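Local coordinates for protein beta-d-glucoside glucohydrolase (Hypocrea jecorina, PDB 3ZZ1) that probably catalyses the hydrolysis of terminal, non-reducing beta-D-glucosyl residues with release of beta-D-glucose, a step in cellulose degradation, at residues 160-165 against 179-184; 115-120 against 555-560; 215-220 against 224-229. One frame throughout, in Å; residues are numbered along the deposited sequence.

Contact 1 of 3, residues 160-165 against 179-184; sequences YILNEQ and RTLHEL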
loop_
_atom_site.group_PDB
_atom_site.type_symbol
_atom_site.label_atom_id
_atom_site.label_comp_id
_atom_site.label_asym_id
_atom_site.label_seq_id
_atom_site.Cartn_x
_atom_site.Cartn_y
_atom_site.Cartn_z
ATOM N N TYR A 160 7.437 3.433 9.849
ATOM C CA TYR A 160 8.880 3.218 9.845
ATOM C C TYR A 160 9.349 2.752 11.228
ATOM O O TYR A 160 9.382 3.544 12.167
ATOM C CB TYR A 160 9.570 4.521 9.423
ATOM C CG TYR A 160 11.067 4.439 9.228
ATOM C CD1 TYR A 160 11.615 3.883 8.068
ATOM C CD2 TYR A 160 11.936 4.935 10.194
ATOM C CE1 TYR A 160 12.996 3.810 7.890
ATOM C CE2 TYR A 160 13.308 4.874 10.025
ATOM C CZ TYR A 160 13.834 4.309 8.873
ATOM O OH TYR A 160 15.198 4.246 8.714
ATOM N N ILE A 161 9.715 1.478 11.381
ATOM C CA ILE A 161 9.799 0.476 10.308
ATOM C C ILE A 161 9.647 -0.922 10.924
ATOM O O ILE A 161 9.786 -1.082 12.144
ATOM C CB ILE A 161 11.154 0.598 9.547
ATOM C CG1 ILE A 161 11.190 -0.299 8.306
ATOM C CG2 ILE A 161 12.354 0.360 10.483
ATOM C CD1 ILE A 161 12.170 0.152 7.271
ATOM N N LEU A 162 9.350 -1.918 10.085
ATOM C CA LEU A 162 9.314 -3.342 10.479
ATOM C C LEU A 162 8.096 -3.745 11.322
ATOM O O LEU A 162 8.156 -4.696 12.115
ATOM C CB LEU A 162 10.622 -3.767 11.172
ATOM C CG LEU A 162 11.982 -3.486 10.511
ATOM C CD1 LEU A 162 13.097 -3.821 11.483
ATOM C CD2 LEU A 162 12.156 -4.249 9.206
ATOM N N ASN A 163 6.996 -3.027 11.124
ATOM C CA ASN A 163 5.717 -3.300 11.775
ATOM C C ASN A 163 4.932 -4.326 10.948
ATOM O O ASN A 163 3.858 -4.028 10.420
ATOM C CB ASN A 163 4.951 -1.973 11.912
ATOM C CG ASN A 163 3.639 -2.096 12.690
ATOM O OD1 ASN A 163 2.849 -1.148 12.710
ATOM N ND2 ASN A 163 3.399 -3.248 13.324
ATOM N N GLU A 164 5.477 -5.537 10.858
ATOM C CA GLU A 164 4.990 -6.571 9.931
ATOM C C GLU A 164 3.846 -7.454 10.453
ATOM O O GLU A 164 3.371 -8.352 9.739
ATOM C CB GLU A 164 6.156 -7.435 9.436
ATOM C CG GLU A 164 7.165 -6.684 8.561
ATOM C CD GLU A 164 6.588 -6.221 7.226
ATOM O OE1 GLU A 164 5.783 -6.957 6.614
ATOM O OE2 GLU A 164 6.940 -5.112 6.787
ATOM N N GLN A 165 3.425 -7.210 11.693
ATOM C CA GLN A 165 2.260 -7.883 12.271
ATOM C C GLN A 165 1.560 -6.978 13.279
ATOM O O GLN A 165 2.181 -6.094 13.871
ATOM C CB GLN A 165 2.656 -9.208 12.946
ATOM C CG GLN A 165 3.420 -9.036 14.260
ATOM C CD GLN A 165 3.821 -10.344 14.880
ATOM O OE1 GLN A 165 4.462 -11.168 14.239
ATOM N NE2 GLN A 165 3.454 -10.540 16.141
ATOM N N ARG A 179 21.460 -6.000 6.090
ATOM C CA ARG A 179 21.139 -6.013 4.663
ATOM C C ARG A 179 19.635 -6.132 4.423
ATOM O O ARG A 179 19.092 -5.433 3.567
ATOM C CB ARG A 179 21.904 -7.104 3.904
ATOM C CG ARG A 179 21.731 -7.002 2.388
ATOM C CD ARG A 179 22.510 -8.063 1.633
ATOM N NE ARG A 179 22.061 -8.137 0.243
ATOM C CZ ARG A 179 22.184 -9.205 -0.541
ATOM N NH1 ARG A 179 22.752 -10.316 -0.086
ATOM N NH2 ARG A 179 21.724 -9.161 -1.786
ATOM N N THR A 180 18.973 -6.999 5.188
ATOM C CA THR A 180 17.524 -7.175 5.099
ATOM C C THR A 180 16.787 -5.883 5.444
ATOM O O THR A 180 15.853 -5.487 4.741
ATOM C CB THR A 180 17.028 -8.321 6.014
ATOM O OG1 THR A 180 17.668 -9.543 5.633
ATOM C CG2 THR A 180 15.517 -8.506 5.898
ATOM N N LEU A 181 17.214 -5.232 6.526
ATOM C CA LEU A 181 16.623 -3.969 6.945
ATOM C C LEU A 181 16.653 -2.943 5.813
ATOM O O LEU A 181 15.643 -2.298 5.538
ATOM C CB LEU A 181 17.315 -3.419 8.204
ATOM C CG LEU A 181 16.917 -2.009 8.677
ATOM C CD1 LEU A 181 15.451 -1.949 9.080
ATOM C CD2 LEU A 181 17.795 -1.539 9.821
ATOM N N HIS A 182 17.805 -2.828 5.152
ATOM C CA HIS A 182 18.037 -1.807 4.128
ATOM C C HIS A 182 17.457 -2.162 2.760
ATOM O O HIS A 182 16.810 -1.333 2.121
ATOM C CB HIS A 182 19.533 -1.558 3.965
ATOM C CG HIS A 182 20.132 -0.724 5.050
ATOM N ND1 HIS A 182 20.188 0.651 4.986
ATOM C CD2 HIS A 182 20.715 -1.071 6.222
ATOM C CE1 HIS A 182 20.765 1.118 6.077
ATOM N NE2 HIS A 182 21.103 0.094 6.840
ATOM N N GLU A 183 17.715 -3.389 2.319
ATOM C CA GLU A 183 17.484 -3.793 0.935
ATOM C C GLU A 183 16.036 -4.206 0.650
ATOM O O GLU A 183 15.581 -4.147 -0.496
ATOM C CB GLU A 183 18.446 -4.922 0.561
ATOM C CG GLU A 183 18.504 -5.249 -0.917
ATOM C CD GLU A 183 19.629 -6.206 -1.244
ATOM O OE1 GLU A 183 20.760 -5.998 -0.739
ATOM O OE2 GLU A 183 19.385 -7.162 -2.008
ATOM N N LEU A 184 15.328 -4.625 1.690
ATOM C CA LEU A 184 13.937 -5.046 1.546
ATOM C C LEU A 184 12.980 -4.020 2.148
ATOM O O LEU A 184 12.169 -3.420 1.438
ATOM C CB LEU A 184 13.724 -6.436 2.171
ATOM C CG LEU A 184 12.344 -7.107 2.051
ATOM C CD1 LEU A 184 11.842 -7.159 0.618
ATOM C CD2 LEU A 184 12.370 -8.503 2.640
#

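Contact 2 of 3, residues 115-120 against 555-560; sequences GPLGKT and LFIDYK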
loop_
_atom_site.group_PDB
_atom_site.type_symbol
_atom_site.label_atom_id
_atom_site.label_comp_id
_atom_site.label_asym_id
_atom_site.label_seq_id
_atom_site.Cartn_x
_atom_site.Cartn_y
_atom_site.Cartn_z
ATOM N N GLY A 115 5.141 0.483 5.098
ATOM C CA GLY A 115 5.378 -0.451 6.189
ATOM C C GLY A 115 4.115 -0.622 7.012
ATOM O O GLY A 115 3.581 0.361 7.522
ATOM N N PRO A 116 3.638 -1.872 7.170
ATOM C CA PRO A 116 4.280 -3.115 6.735
ATOM C C PRO A 116 4.369 -3.274 5.219
ATOM O O PRO A 116 3.477 -2.831 4.486
ATOM C CB PRO A 116 3.361 -4.203 7.307
ATOM C CG PRO A 116 2.028 -3.557 7.401
ATOM C CD PRO A 116 2.320 -2.128 7.784
ATOM N N LEU A 117 5.449 -3.902 4.761
ATOM C CA LEU A 117 5.552 -4.306 3.370
ATOM C C LEU A 117 4.601 -5.478 3.143
ATOM O O LEU A 117 3.863 -5.507 2.155
ATOM C CB LEU A 117 6.994 -4.675 3.009
ATOM C CG LEU A 117 7.321 -4.996 1.547
ATOM C CD1 LEU A 117 6.891 -3.879 0.593
ATOM C CD2 LEU A 117 8.812 -5.283 1.414
ATOM N N GLY A 118 4.609 -6.428 4.078
ATOM C CA GLY A 118 3.626 -7.507 4.083
ATOM C C GLY A 118 4.191 -8.890 3.833
ATOM O O GLY A 118 3.710 -9.606 2.958
ATOM N N LYS A 119 5.201 -9.273 4.612
ATOM C CA LYS A 119 5.849 -10.584 4.456
ATOM C C LYS A 119 4.957 -11.779 4.828
ATOM O O LYS A 119 5.182 -12.896 4.361
ATOM C CB LYS A 119 7.146 -10.635 5.268
ATOM C CG LYS A 119 6.939 -10.621 6.773
ATOM C CD LYS A 119 8.248 -10.800 7.499
ATOM C CE LYS A 119 8.029 -11.042 8.979
ATOM N NZ LYS A 119 9.344 -11.156 9.649
ATOM N N THR A 120 3.962 -11.537 5.678
ATOM C CA THR A 120 3.075 -12.580 6.179
ATOM C C THR A 120 1.651 -12.309 5.697
ATOM O O THR A 120 1.089 -11.254 6.003
ATOM C CB THR A 120 3.076 -12.605 7.721
ATOM O OG1 THR A 120 4.426 -12.559 8.205
ATOM C CG2 THR A 120 2.376 -13.859 8.253
ATOM N N LEU A 555 15.979 -11.733 3.113
ATOM C CA LEU A 555 15.496 -11.153 1.858
ATOM C C LEU A 555 14.426 -11.984 1.147
ATOM O O LEU A 555 13.811 -11.511 0.191
ATOM C CB LEU A 555 16.665 -10.924 0.895
ATOM C CG LEU A 555 17.741 -9.911 1.286
ATOM C CD1 LEU A 555 18.842 -9.946 0.241
ATOM C CD2 LEU A 555 17.145 -8.502 1.417
ATOM N N PHE A 556 14.206 -13.208 1.617
ATOM C CA PHE A 556 13.359 -14.173 0.914
ATOM C C PHE A 556 11.935 -14.211 1.469
ATOM O O PHE A 556 11.576 -15.113 2.228
ATOM C CB PHE A 556 14.001 -15.569 0.947
ATOM C CG PHE A 556 15.332 -15.647 0.251
ATOM C CD1 PHE A 556 16.492 -15.178 0.871
ATOM C CD2 PHE A 556 15.432 -16.202 -1.024
ATOM C CE1 PHE A 556 17.725 -15.250 0.231
ATOM C CE2 PHE A 556 16.665 -16.281 -1.672
ATOM C CZ PHE A 556 17.815 -15.799 -1.043
ATOM N N ILE A 557 11.139 -13.211 1.092
ATOM C CA ILE A 557 9.717 -13.160 1.442
ATOM C C ILE A 557 8.840 -13.392 0.209
ATOM O O ILE A 557 9.268 -13.138 -0.925
ATOM C CB ILE A 557 9.318 -11.826 2.157
ATOM C CG1 ILE A 557 9.420 -10.621 1.208
ATOM C CG2 ILE A 557 10.160 -11.635 3.426
ATOM C CD1 ILE A 557 8.726 -9.347 1.712
ATOM N N ASP A 558 7.623 -13.881 0.447
ATOM C CA ASP A 558 6.629 -14.125 -0.606
ATOM C C ASP A 558 7.245 -14.871 -1.800
ATOM O O ASP A 558 7.843 -15.930 -1.616
ATOM C CB ASP A 558 5.941 -12.811 -1.022
ATOM C CG ASP A 558 4.654 -13.042 -1.813
ATOM O OD1 ASP A 558 3.590 -13.284 -1.203
ATOM O OD2 ASP A 558 4.709 -12.955 -3.054
ATOM N N TYR A 559 7.133 -14.313 -3.004
ATOM C CA TYR A 559 7.548 -15.012 -4.227
ATOM C C TYR A 559 9.035 -15.376 -4.259
ATOM O O TYR A 559 9.428 -16.334 -4.924
ATOM C CB TYR A 559 7.133 -14.238 -5.487
ATOM C CG TYR A 559 7.924 -12.980 -5.791
ATOM C CD1 TYR A 559 9.066 -13.032 -6.587
ATOM C CD2 TYR A 559 7.510 -11.734 -5.315
ATOM C CE1 TYR A 559 9.796 -11.884 -6.885
ATOM C CE2 TYR A 559 8.232 -10.578 -5.604
ATOM C CZ TYR A 559 9.378 -10.665 -6.392
ATOM O OH TYR A 559 10.104 -9.537 -6.701
ATOM N N LYS A 560 9.849 -14.615 -3.530
ATOM C CA LYS A 560 11.284 -14.877 -3.435
ATOM C C LYS A 560 11.548 -16.172 -2.661
ATOM O O LYS A 560 12.469 -16.919 -2.991
ATOM C CB LYS A 560 12.005 -13.685 -2.791
ATOM C CG LYS A 560 11.828 -12.384 -3.565
ATOM C CD LYS A 560 12.023 -11.159 -2.683
ATOM C CE LYS A 560 11.910 -9.891 -3.507
ATOM N NZ LYS A 560 11.978 -8.683 -2.651
HETATM O O HOH W 1 4.864 -14.445 2.220
HETATM O O HOH W 2 7.440 -14.158 3.687
#

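Contact 3 of 3, residues 215-220 against 224-229; sequences DQYTLQ and KDQLGF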
loop_
_atom_site.group_PDB
_atom_site.type_symbol
_atom_site.label_atom_id
_atom_site.label_comp_id
_atom_site.label_asym_id
_atom_site.label_seq_id
_atom_site.Cartn_x
_atom_site.Cartn_y
_atom_site.Cartn_z
ATOM N N ASP A 215 14.972 5.009 18.113
ATOM C CA ASP A 215 16.078 4.271 17.526
ATOM C C ASP A 215 16.973 5.209 16.725
ATOM O O ASP A 215 16.639 5.584 15.600
ATOM C CB ASP A 215 15.514 3.153 16.647
ATOM C CG ASP A 215 16.566 2.155 16.191
ATOM O OD1 ASP A 215 17.779 2.424 16.288
ATOM O OD2 ASP A 215 16.157 1.081 15.710
ATOM N N GLN A 216 18.113 5.571 17.314
ATOM C CA GLN A 216 19.055 6.490 16.680
ATOM C C GLN A 216 19.546 5.972 15.326
ATOM O O GLN A 216 19.624 6.735 14.358
ATOM C CB GLN A 216 20.232 6.794 17.614
ATOM C CG GLN A 216 21.097 7.965 17.165
ATOM C CD GLN A 216 22.202 8.285 18.148
ATOM O OE1 GLN A 216 23.387 8.214 17.813
ATOM N NE2 GLN A 216 21.824 8.634 19.373
ATOM N N TYR A 217 19.869 4.681 15.250
ATOM C CA TYR A 217 20.347 4.107 13.983
ATOM C C TYR A 217 19.343 4.278 12.827
ATOM O O TYR A 217 19.679 4.865 11.796
ATOM C CB TYR A 217 20.790 2.641 14.129
ATOM C CG TYR A 217 21.277 2.051 12.818
ATOM C CD1 TYR A 217 22.488 2.460 12.254
ATOM C CD2 TYR A 217 20.517 1.107 12.128
ATOM C CE1 TYR A 217 22.933 1.944 11.041
ATOM C CE2 TYR A 217 20.958 0.574 10.921
ATOM C CZ TYR A 217 22.167 0.999 10.381
ATOM O OH TYR A 217 22.606 0.484 9.175
ATOM N N THR A 218 18.116 3.796 13.004
ATOM C CA THR A 218 17.126 3.841 11.916
ATOM C C THR A 218 16.626 5.259 11.620
ATOM O O THR A 218 16.489 5.640 10.453
ATOM C CB THR A 218 15.925 2.888 12.161
ATOM O OG1 THR A 218 15.319 3.185 13.421
ATOM C CG2 THR A 218 16.376 1.434 12.152
ATOM N N LEU A 219 16.370 6.037 12.671
ATOM C CA LEU A 219 15.872 7.410 12.517
ATOM C C LEU A 219 16.937 8.387 12.022
ATOM O O LEU A 219 16.716 9.113 11.056
ATOM C CB LEU A 219 15.263 7.937 13.825
ATOM C CG LEU A 219 14.006 7.269 14.401
ATOM C CD1 LEU A 219 13.625 7.947 15.711
ATOM C CD2 LEU A 219 12.827 7.296 13.425
ATOM N N GLN A 220 18.085 8.415 12.690
ATOM C CA GLN A 220 19.110 9.400 12.363
ATOM C C GLN A 220 20.031 8.918 11.253
ATOM O O GLN A 220 20.149 9.574 10.221
ATOM C CB GLN A 220 19.917 9.805 13.605
ATOM C CG GLN A 220 20.887 10.963 13.374
ATOM C CD GLN A 220 20.180 12.251 12.974
ATOM O OE1 GLN A 220 19.285 12.732 13.671
ATOM N NE2 GLN A 220 20.577 12.810 11.840
ATOM N N LYS A 224 17.653 9.724 7.999
ATOM C CA LYS A 224 18.061 11.113 7.850
ATOM C C LYS A 224 19.431 11.293 7.201
ATOM O O LYS A 224 19.609 12.198 6.387
ATOM C CB LYS A 224 17.973 11.853 9.192
ATOM C CG LYS A 224 16.538 12.146 9.615
ATOM C CD LYS A 224 16.465 12.888 10.939
ATOM C CE LYS A 224 15.017 13.158 11.322
ATOM N NZ LYS A 224 14.907 13.983 12.555
ATOM N N ASP A 225 20.388 10.442 7.565
ATOM C CA ASP A 225 21.759 10.587 7.082
ATOM C C ASP A 225 22.034 9.795 5.800
ATOM O O ASP A 225 22.649 10.312 4.867
ATOM C CB ASP A 225 22.768 10.220 8.180
ATOM C CG ASP A 225 22.765 11.209 9.340
ATOM O OD1 ASP A 225 22.106 12.261 9.237
ATOM O OD2 ASP A 225 23.432 10.935 10.355
ATOM N N GLN A 226 21.576 8.551 5.753
ATOM C CA GLN A 226 21.824 7.702 4.594
ATOM C C GLN A 226 20.822 7.943 3.467
ATOM O O GLN A 226 21.212 7.995 2.301
ATOM C CB GLN A 226 21.880 6.231 4.999
ATOM C CG GLN A 226 23.184 5.871 5.702
ATOM C CD GLN A 226 23.185 4.479 6.296
ATOM O OE1 GLN A 226 24.230 3.977 6.712
ATOM N NE2 GLN A 226 22.020 3.847 6.341
ATOM N N LEU A 227 19.544 8.100 3.815
ATOM C CA LEU A 227 18.505 8.405 2.821
ATOM C C LEU A 227 18.350 9.905 2.565
ATOM O O LEU A 227 17.588 10.310 1.684
ATOM C CB LEU A 227 17.152 7.788 3.211
ATOM C CG LEU A 227 17.000 6.267 3.346
ATOM C CD1 LEU A 227 15.533 5.907 3.510
ATOM C CD2 LEU A 227 17.588 5.549 2.150
ATOM N N GLY A 228 19.066 10.723 3.335
ATOM C CA GLY A 228 19.055 12.177 3.163
ATOM C C GLY A 228 17.694 12.836 3.306
ATOM O O GLY A 228 17.396 13.794 2.604
ATOM N N PHE A 229 16.875 12.316 4.215
ATOM C CA PHE A 229 15.526 12.830 4.475
ATOM C C PHE A 229 15.581 14.196 5.169
ATOM O O PHE A 229 16.115 14.307 6.275
ATOM C CB PHE A 229 14.743 11.817 5.326
ATOM C CG PHE A 229 13.338 12.237 5.664
ATOM C CD1 PHE A 229 12.431 12.590 4.662
ATOM C CD2 PHE A 229 12.906 12.239 6.989
ATOM C CE1 PHE A 229 11.131 12.959 4.983
ATOM C CE2 PHE A 229 11.610 12.604 7.314
ATOM C CZ PHE A 229 10.721 12.963 6.310
HETATM O O HOH W 3 17.380 15.132 13.274
#

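Contact 1 of 3, residues 160-165 against 179-184
Leu-181 sends a single methyl, CD1, across to the paired side chains of Ile-161 and Leu-162. It meets the branched end of Leu-162, with CD1 of Leu-181 3.8 Å from CD1 of Leu-162 and 4.0 Å from its CD2, so that the methyl is received by the fork of the other leucine. The two side chains cross at about a right angle, and the one methyl touches both branches. Ile-161 adds a looser flank: its CG2 makes the nearer approach, 4.1 Å from Leu-181 CD1, with the CD1 end of its longer arm close beside it. The same CG2 also sits 4.2 Å above the plane of the Tyr-160 ring, over its centre. A cis peptide bond joins Tyr-160 to Ile-161, where strand 154-160 gives way to loop.

The tight part is confined to this one methyl and its hydrocarbon neighbours. The backbones stay well apart, Leu-162 CA and Leu-181 CA being 8.1 Å from each other, and the two segments bury little surface between them. Another face of helix 178-194 is polar and directionally bonded, with Arg-179 partly exposed. There Arg-179 grips Glu-183 side-on, NE to OE1 at 2.7 Å and NH2 to OE2 at 3.1 Å; Glu-183 OE1 also accepts from Trp-679 N, and Arg-179 NH1 reaches Arg-645 O.

Strand 154-160, helix 178-194 and the parallel strand 199-202 follow one another as a beta-alpha-beta crossover, as expected of the TIM-barrel clan. Branched aliphatic residues suit the buried side of such a unit: with only hydrocarbon meeting, cohesion between loop and helix rests on shape and the exclusion of water, while the charged pair, one end partly exposed, meets the chain around strand 678-680.

Contact 2 of 3, residues 115-120 against 555-560
Ile-557 lays its CG2 methyl against CB of Lys-119, 3.7 Å away, and stretches CD1 to 4.1 Å from CD2 of Leu-117. Both branches are used because CG1 sits between the backbone N and the carbonyl carbon (chi1 68°), from where CD1 reaches the leucine while still bordering Lys-119 CB. Lys-119 contributes only the root of its chain here; beyond CG it runs extended and away, carrying NZ to salt bridges with Asp-549 and Glu-553. A lysine therefore suits a place that wants hydrocarbon at its base and charge at its end. Gly-118, at phi 114° and psi 53°, turns the backbone where a CB would press on the preceding carbonyl O.

Beside the apolar patch two waters bridge the backbones. Each donates to Lys-119 O at 2.7 Å and accepts from Asp-558 N at 3.3 Å, the bond from Asp-558 N to water 1 being weak. Tyr-185 of helix 178-194 packs on both Lys-119 and Ile-557. The family's N- and C-terminal regions thus meet here through hydrocarbon packing, with water, rather than direct bonds, linking the backbone polar groups alongside.

Contact 3 of 3, residues 215-220 against 224-229
Lys-224 packs over the carbonyl ends of the preceding turn, and its chain can be followed atom by atom. CB lies 3.3 Å from Gln-220 O and nearly as close to Leu-219 O; CG rides past Leu-219 O at 3.4 Å; CD comes near both that oxygen and Gln-220 OE1. Extended to the end, the chain brings NZ to a water 2.8 Å away, which in turn donates to Gln-220 OE1, while NZ also bonds to Gly-250 O and forms a salt bridge with Asp-252. Lysine fits because its long aliphatic run crosses the turn before the charge is needed.

Within the helix the spacing is wide, of pi type: Asp-225 N donates to Gln-220 O at 2.8 Å, five residues back, whereas Lys-224 N makes only weak bonds to Leu-219 O and Gln-220 O. Gln-220, its chain bent at chi2 (62°), folds its amide back so that NE2 donates to Asp-225 OD1 at 3.1 Å, meeting the oxygen from above the carboxylate plane, 41° out of it. An alanine in place of Asp-225 removes that acceptor and would probably leave the Gln-220 amide freer to turn.

Against helix 178-194, Gln-226 touches His-182, Leu-227 packs on Thr-186 and Ala-190, and Phe-229 on Val-193; the chain then enters strand 232-235, the parallel neighbour of strand 199-202.

From the N terminus, residues 115-120 come first, in the loop after strand 108-109, and meet 555-560 much later in the chain, so contact 2 closes a loop of 434 intervening residues and ties the N- to the C-terminal family region. Inside it, contact 1 closes a loop of 13 residues, fastening the stretch after strand 154-160 to helix 178-194. Contact 3, next in series, joins successive turns of helix 216-226, with three residues between its segments; nothing crosses. Contacts 1 and 2 join through the carboxylate of Glu-164, which accepts from Leu-117 N and Gly-118 N. Contacts 1 and 3 meet where Tyr-160 OH bonds Thr-218 O and His-182 NE2 bonds Tyr-217 OH.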